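Local coordinates for protein cytidylyltransferase (Leptospira borgpetersenii serovar Hardjo-bovis, PDB 6OEW) that probably transfers nucleotidyl groups, as expected of a magnesium-binding cytidylyltransferase of the GT-A clan, at residues A[122-127]-A[150-155]; A[174-179]-A[183-188]. One frame throughout, in Å; residues are numbered along the deposited sequence.

Contact 1 of 2, residues A[122-127]-A[150-155]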
loop_
_atom_site.group_PDB
_atom_site.type_symbol
_atom_site.label_atom_id
_atom_site.label_comp_id
_atom_site.label_asym_id
_atom_site.label_seq_id
_atom_site.Cartn_x
_atom_site.Cartn_y
_atom_site.Cartn_z
ATOM N N ASP A 122 -10.313 11.695 1.637
ATOM C CA ASP A 122 -11.251 12.819 1.661
ATOM C C ASP A 122 -12.527 12.480 0.902
ATOM O O ASP A 122 -13.640 12.763 1.374
ATOM C CB ASP A 122 -10.591 14.071 1.065
ATOM C CG ASP A 122 -9.706 14.804 2.061
ATOM O OD1 ASP A 122 -9.677 14.403 3.249
ATOM O OD2 ASP A 122 -9.038 15.780 1.654
ATOM N N LEU A 123 -12.387 11.861 -0.274
ATOM C CA LEU A 123 -13.564 11.444 -1.031
ATOM C C LEU A 123 -14.409 10.448 -0.237
ATOM O O LEU A 123 -15.646 10.546 -0.214
ATOM C CB LEU A 123 -13.129 10.844 -2.377
ATOM C CG LEU A 123 -14.226 10.489 -3.399
ATOM C CD1 LEU A 123 -14.941 11.742 -3.936
ATOM C CD2 LEU A 123 -13.649 9.690 -4.554
ATOM N N PHE A 124 -13.754 9.476 0.412
ATOM C CA PHE A 124 -14.458 8.473 1.206
ATOM C C PHE A 124 -15.232 9.137 2.336
ATOM O O PHE A 124 -16.441 8.905 2.508
ATOM C CB PHE A 124 -13.428 7.445 1.739
ATOM C CG PHE A 124 -14.016 6.163 2.261
ATOM C CD1 PHE A 124 -13.926 5.006 1.514
ATOM C CD2 PHE A 124 -14.631 6.108 3.503
ATOM C CE1 PHE A 124 -14.418 3.773 2.016
ATOM C CE2 PHE A 124 -15.155 4.911 3.990
ATOM C CZ PHE A 124 -15.035 3.743 3.240
ATOM N N LEU A 125 -14.567 10.016 3.088
ATOM C CA LEU A 125 -15.215 10.648 4.239
ATOM C C LEU A 125 -16.359 11.569 3.817
ATOM O O LEU A 125 -17.337 11.720 4.560
ATOM C CB LEU A 125 -14.188 11.455 5.038
ATOM C CG LEU A 125 -13.034 10.692 5.700
ATOM C CD1 LEU A 125 -11.928 11.652 6.110
ATOM C CD2 LEU A 125 -13.573 9.960 6.914
ATOM N N TYR A 126 -16.236 12.218 2.660
ATOM C CA TYR A 126 -17.281 13.142 2.210
ATOM C C TYR A 126 -18.564 12.419 1.830
ATOM O O TYR A 126 -19.609 13.058 1.714
ATOM C CB TYR A 126 -16.782 13.903 0.994
ATOM C CG TYR A 126 -17.256 15.325 0.798
ATOM C CD1 TYR A 126 -17.119 16.279 1.803
ATOM C CD2 TYR A 126 -17.774 15.731 -0.431
ATOM C CE1 TYR A 126 -17.504 17.614 1.587
ATOM C CE2 TYR A 126 -18.171 17.064 -0.653
ATOM C CZ TYR A 126 -18.016 17.991 0.362
ATOM O OH TYR A 126 -18.368 19.303 0.144
ATOM N N ASN A 127 -18.494 11.124 1.585
ATOM C CA ASN A 127 -19.623 10.312 1.158
ATOM C C ASN A 127 -19.943 9.256 2.213
ATOM O O ASN A 127 -20.276 8.112 1.890
ATOM C CB ASN A 127 -19.327 9.649 -0.186
ATOM C CG ASN A 127 -19.299 10.638 -1.346
ATOM O OD1 ASN A 127 -20.336 11.010 -1.876
ATOM N ND2 ASN A 127 -18.107 11.053 -1.749
ATOM N N ILE A 150 -9.428 1.491 0.503
ATOM C CA ILE A 150 -9.997 2.076 1.710
ATOM C C ILE A 150 -11.326 1.403 1.981
ATOM O O ILE A 150 -12.187 1.355 1.096
ATOM C CB ILE A 150 -10.188 3.599 1.562
ATOM C CG1 ILE A 150 -8.860 4.233 1.096
ATOM C CG2 ILE A 150 -10.635 4.166 2.883
ATOM C CD1 ILE A 150 -8.981 5.764 0.793
ATOM N N PHE A 151 -11.515 0.908 3.202
ATOM C CA PHE A 151 -12.801 0.320 3.529
ATOM C C PHE A 151 -13.085 0.459 5.015
ATOM O O PHE A 151 -12.182 0.689 5.826
ATOM C CB PHE A 151 -12.871 -1.145 3.094
ATOM C CG PHE A 151 -11.624 -1.929 3.409
ATOM C CD1 PHE A 151 -11.453 -2.501 4.661
ATOM C CD2 PHE A 151 -10.631 -2.091 2.458
ATOM C CE1 PHE A 151 -10.297 -3.238 4.958
ATOM C CE2 PHE A 151 -9.483 -2.807 2.743
ATOM C CZ PHE A 151 -9.305 -3.382 3.988
ATOM N N THR A 152 -14.369 0.341 5.354
ATOM C CA THR A 152 -14.821 0.476 6.731
ATOM C C THR A 152 -14.480 -0.777 7.523
ATOM O O THR A 152 -14.330 -1.871 6.973
ATOM C CB THR A 152 -16.336 0.716 6.816
ATOM O OG1 THR A 152 -17.052 -0.417 6.309
ATOM C CG2 THR A 152 -16.746 1.975 6.034
ATOM N N LEU A 153 -14.352 -0.603 8.833
ATOM C CA LEU A 153 -14.248 -1.761 9.705
ATOM C C LEU A 153 -15.449 -2.674 9.515
ATOM O O LEU A 153 -15.319 -3.904 9.542
ATOM C CB LEU A 153 -14.136 -1.307 11.159
ATOM C CG LEU A 153 -14.190 -2.399 12.225
ATOM C CD1 LEU A 153 -12.921 -3.200 12.229
ATOM C CD2 LEU A 153 -14.439 -1.735 13.567
ATOM N N SER A 154 -16.634 -2.088 9.306
ATOM C CA SER A 154 -17.833 -2.903 9.125
ATOM C C SER A 154 -17.718 -3.806 7.900
ATOM O O SER A 154 -18.100 -4.983 7.952
ATOM C CB SER A 154 -19.068 -2.000 9.037
ATOM O OG SER A 154 -19.435 -1.597 10.342
ATOM N N LEU A 155 -17.187 -3.281 6.793
ATOM C CA LEU A 155 -16.996 -4.110 5.608
ATOM C C LEU A 155 -16.014 -5.242 5.901
ATOM O O LEU A 155 -16.263 -6.401 5.553
ATOM C CB LEU A 155 -16.501 -3.268 4.428
ATOM C CG LEU A 155 -16.153 -4.176 3.229
ATOM C CD1 LEU A 155 -16.758 -3.718 1.933
ATOM C CD2 LEU A 155 -14.632 -4.368 3.062
#
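Phe124 lays its ring against Ile150 and Thr152, a compact example of how one aromatic residue can seat a helix on a β-sheet. With CG anti to the backbone N (chi1 -165°), the ring reaches from helix 122-126 down to strand 150-152, whose axis runs 9.9 Å away at closest and in roughly the same direction. Methyl CG2 of Ile150 sits over one face in a CH-pi contact, 4.0 Å from the Phe124 ring centroid but displaced toward the rim. Thr152 approaches differently: its CG2 meets the ring edge, in plane, 3.7 Å from Phe124 CZ. Between these two methyls the backbone comes close as well, Ile150 O lying 3.4 Å from Phe124 CE1. Thr152 is also the N-cap of helix 153-162, its OG1 accepting from Leu155 N at 2.9 Å (157°). Asn127 ND2 folds back to hydrogen-bond Leu123 O. Around the contact, Ile101 of strand 101-106 touches both Phe124 and Ile150, and Met120 and Val121, one turn earlier on helix 114-126, also cover Ile150; Phe151 points away from this helix and packs on Ile102 and Arg104 of strand 101-106.

Contact 2 of 2, residues A[174-179]-A[183-188]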
loop_
_atom_site.group_PDB
_atom_site.type_symbol
_atom_site.label_atom_id
_atom_site.label_comp_id
_atom_site.label_asym_id
_atom_site.label_seq_id
_atom_site.Cartn_x
_atom_site.Cartn_y
_atom_site.Cartn_z
ATOM N N PRO A 174 -10.545 -9.999 -2.611
ATOM C CA PRO A 174 -11.065 -10.670 -3.820
ATOM C C PRO A 174 -12.571 -10.835 -3.861
ATOM O O PRO A 174 -13.167 -10.702 -4.937
ATOM C CB PRO A 174 -10.372 -12.042 -3.779
ATOM C CG PRO A 174 -9.129 -11.780 -3.122
ATOM C CD PRO A 174 -9.445 -10.809 -2.042
ATOM N N TYR A 175 -13.207 -11.145 -2.734
ATOM C CA TYR A 175 -14.656 -11.305 -2.760
ATOM C C TYR A 175 -15.343 -9.993 -3.134
ATOM O O TYR A 175 -16.370 -10.008 -3.822
ATOM C CB TYR A 175 -15.172 -11.821 -1.418
ATOM C CG TYR A 175 -16.659 -12.112 -1.421
ATOM C CD1 TYR A 175 -17.139 -13.382 -1.703
ATOM C CD2 TYR A 175 -17.591 -11.098 -1.163
ATOM C CE1 TYR A 175 -18.502 -13.658 -1.710
ATOM C CE2 TYR A 175 -18.956 -11.365 -1.174
ATOM C CZ TYR A 175 -19.401 -12.633 -1.448
ATOM O OH TYR A 175 -20.745 -12.890 -1.458
ATOM N N VAL A 176 -14.795 -8.851 -2.695
ATOM C CA VAL A 176 -15.390 -7.560 -3.063
ATOM C C VAL A 176 -15.256 -7.338 -4.562
ATOM O O VAL A 176 -16.232 -7.018 -5.253
ATOM C CB VAL A 176 -14.748 -6.406 -2.273
ATOM C CG1 VAL A 176 -15.226 -5.038 -2.841
ATOM C CG2 VAL A 176 -15.101 -6.494 -0.801
ATOM N N GLU A 177 -14.052 -7.555 -5.088
ATOM C CA GLU A 177 -13.774 -7.290 -6.495
ATOM C C GLU A 177 -14.620 -8.146 -7.429
ATOM O O GLU A 177 -14.990 -7.691 -8.515
ATOM C CB GLU A 177 -12.282 -7.507 -6.765
ATOM C CG GLU A 177 -11.412 -6.545 -5.971
ATOM C CD GLU A 177 -10.017 -6.430 -6.528
ATOM O OE1 GLU A 177 -9.495 -7.460 -6.990
ATOM O OE2 GLU A 177 -9.445 -5.309 -6.502
ATOM N N GLU A 178 -14.927 -9.380 -7.045
ATOM C CA GLU A 178 -15.712 -10.251 -7.910
ATOM C C GLU A 178 -17.204 -10.203 -7.610
ATOM O O GLU A 178 -17.977 -10.900 -8.275
ATOM C CB GLU A 178 -15.201 -11.687 -7.806
ATOM C CG GLU A 178 -13.724 -11.833 -8.096
ATOM C CD GLU A 178 -13.358 -11.398 -9.505
ATOM O OE1 GLU A 178 -13.960 -11.929 -10.465
ATOM O OE2 GLU A 178 -12.476 -10.519 -9.649
ATOM N N ASN A 179 -17.627 -9.400 -6.637
ATOM C CA ASN A 179 -19.043 -9.237 -6.310
ATOM C C ASN A 179 -19.337 -7.763 -6.028
ATOM O O ASN A 179 -19.953 -7.414 -5.020
ATOM C CB ASN A 179 -19.440 -10.104 -5.113
ATOM C CG ASN A 179 -19.173 -11.587 -5.347
ATOM O OD1 ASN A 179 -19.960 -12.276 -6.001
ATOM N ND2 ASN A 179 -18.059 -12.086 -4.809
ATOM N N PHE A 183 -21.728 -4.508 -2.788
ATOM C CA PHE A 183 -21.149 -3.560 -1.847
ATOM C C PHE A 183 -21.283 -2.136 -2.369
ATOM O O PHE A 183 -21.514 -1.905 -3.559
ATOM C CB PHE A 183 -19.674 -3.863 -1.593
ATOM C CG PHE A 183 -19.423 -5.242 -1.083
ATOM C CD1 PHE A 183 -19.475 -5.509 0.272
ATOM C CD2 PHE A 183 -19.124 -6.279 -1.961
ATOM C CE1 PHE A 183 -19.237 -6.792 0.748
ATOM C CE2 PHE A 183 -18.888 -7.561 -1.486
ATOM C CZ PHE A 183 -18.949 -7.816 -0.136
ATOM N N LYS A 184 -21.132 -1.175 -1.459
ATOM C CA LYS A 184 -21.094 0.236 -1.849
ATOM C C LYS A 184 -19.666 0.513 -2.326
ATOM O O LYS A 184 -18.827 1.102 -1.638
ATOM C CB LYS A 184 -21.565 1.121 -0.696
ATOM C CG LYS A 184 -22.981 0.741 -0.242
ATOM C CD LYS A 184 -23.526 1.640 0.844
ATOM C CE LYS A 184 -24.995 1.335 1.127
ATOM N NZ LYS A 184 -25.537 2.290 2.118
ATOM N N PHE A 185 -19.417 0.086 -3.567
ATOM C CA PHE A 185 -18.105 -0.037 -4.190
ATOM C C PHE A 185 -17.865 1.133 -5.135
ATOM O O PHE A 185 -18.748 1.477 -5.925
ATOM C CB PHE A 185 -18.050 -1.360 -4.969
ATOM C CG PHE A 185 -16.749 -1.608 -5.705
ATOM C CD1 PHE A 185 -15.663 -2.177 -5.052
ATOM C CD2 PHE A 185 -16.638 -1.323 -7.062
ATOM C CE1 PHE A 185 -14.472 -2.426 -5.730
ATOM C CE2 PHE A 185 -15.453 -1.567 -7.756
ATOM C CZ PHE A 185 -14.365 -2.123 -7.087
ATOM N N PHE A 186 -16.675 1.736 -5.061
ATOM C CA PHE A 186 -16.333 2.861 -5.921
ATOM C C PHE A 186 -14.858 2.837 -6.260
ATOM O O PHE A 186 -14.041 2.312 -5.502
ATOM C CB PHE A 186 -16.705 4.187 -5.271
ATOM C CG PHE A 186 -18.159 4.362 -5.192
ATOM C CD1 PHE A 186 -18.862 4.777 -6.304
ATOM C CD2 PHE A 186 -18.851 3.982 -4.053
ATOM C CE1 PHE A 186 -20.229 4.886 -6.255
ATOM C CE2 PHE A 186 -20.223 4.099 -3.992
ATOM C CZ PHE A 186 -20.911 4.542 -5.094
ATOM N N GLU A 187 -14.528 3.455 -7.394
ATOM C CA GLU A 187 -13.166 3.428 -7.905
ATOM C C GLU A 187 -12.642 4.836 -8.157
ATOM O O GLU A 187 -13.391 5.752 -8.499
ATOM C CB GLU A 187 -13.087 2.618 -9.188
ATOM C CG GLU A 187 -13.537 1.172 -9.008
ATOM C CD GLU A 187 -13.340 0.378 -10.274
ATOM O OE1 GLU A 187 -14.325 0.154 -11.012
ATOM O OE2 GLU A 187 -12.181 0.021 -10.543
ATOM N N TYR A 188 -11.334 4.974 -8.039
ATOM C CA TYR A 188 -10.679 6.267 -8.137
ATOM C C TYR A 188 -9.700 6.262 -9.305
ATOM O O TYR A 188 -8.691 5.528 -9.259
ATOM C CB TYR A 188 -9.987 6.587 -6.818
ATOM C CG TYR A 188 -9.483 8.000 -6.729
ATOM C CD1 TYR A 188 -10.345 9.049 -6.403
ATOM C CD2 TYR A 188 -8.162 8.292 -7.013
ATOM C CE1 TYR A 188 -9.877 10.357 -6.335
ATOM C CE2 TYR A 188 -7.685 9.585 -6.954
ATOM C CZ TYR A 188 -8.544 10.608 -6.607
ATOM O OH TYR A 188 -8.039 11.867 -6.554
#
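Val176 and Phe183 bring the two backbones nearest, with their CA atoms 7.1 Å apart, where short helix 174-178 passes the chain that enters strand 185-187. This is helix-on-sheet packing at the outermost strand of the mixed β-sheet of this α/β, GT-A-type fold, and the chain kinks into that strand through an inverse gamma turn centred on Lys184. The turn separates two aromatic residues, Phe183 and Phe185, which both point toward the helix and share Val176 between them. Each Val176 methyl has its own ring. CG2 stands over a face of Phe183, in a CH-pi contact 4.1 Å from the ring centroid and only 14° off its normal, whereas CG1, anti to the backbone N (chi1 171°), reaches Phe185 CD1 at 3.6 Å. The Phe183 ring is also met around its rim. Tyr175 CD2 comes to within 3.7 Å of Phe183 CZ, so these two side chains, crossing at about a right angle, touch edge against edge instead of stacking. Farther round, Asn179 O lies near the ring plane, 3.4 Å from Phe183 CD2. Beyond the two segments, Leu159 of helix 153-162 and Phe133 of strand 133-135 also press on Val176, while Lys184 N is hydrogen-bonded to Glu132 OE2. Asn179 folds back on the helix, its ND2 donating to Tyr175 O in the carbonyl plane, on a lone pair (2.9 Å), while the same ND2 lies over the centre of the Tyr175 ring, 3.4 Å above its plane.

Overall arrangement
Following the chain from the N terminus, contact 1 comes first: it closes the loop that leaves helix 114-126, forms strand 133-135 and returns through strand 149-152. Helices 153-162 and 166-171 follow, and contact 2 then closes a much shorter loop, with three residues between segments 174-179 and 183-188. The two are in series, neither nested nor crossed, with centres about 13 Å apart. Strand 133-135 lies between strands 149-152 and 185-187, and helices 114-126 and 174-178 cover opposite faces of this part of the sheet. The contacts meet directly where Leu155 packs on Phe183 and Leu123 on Tyr188.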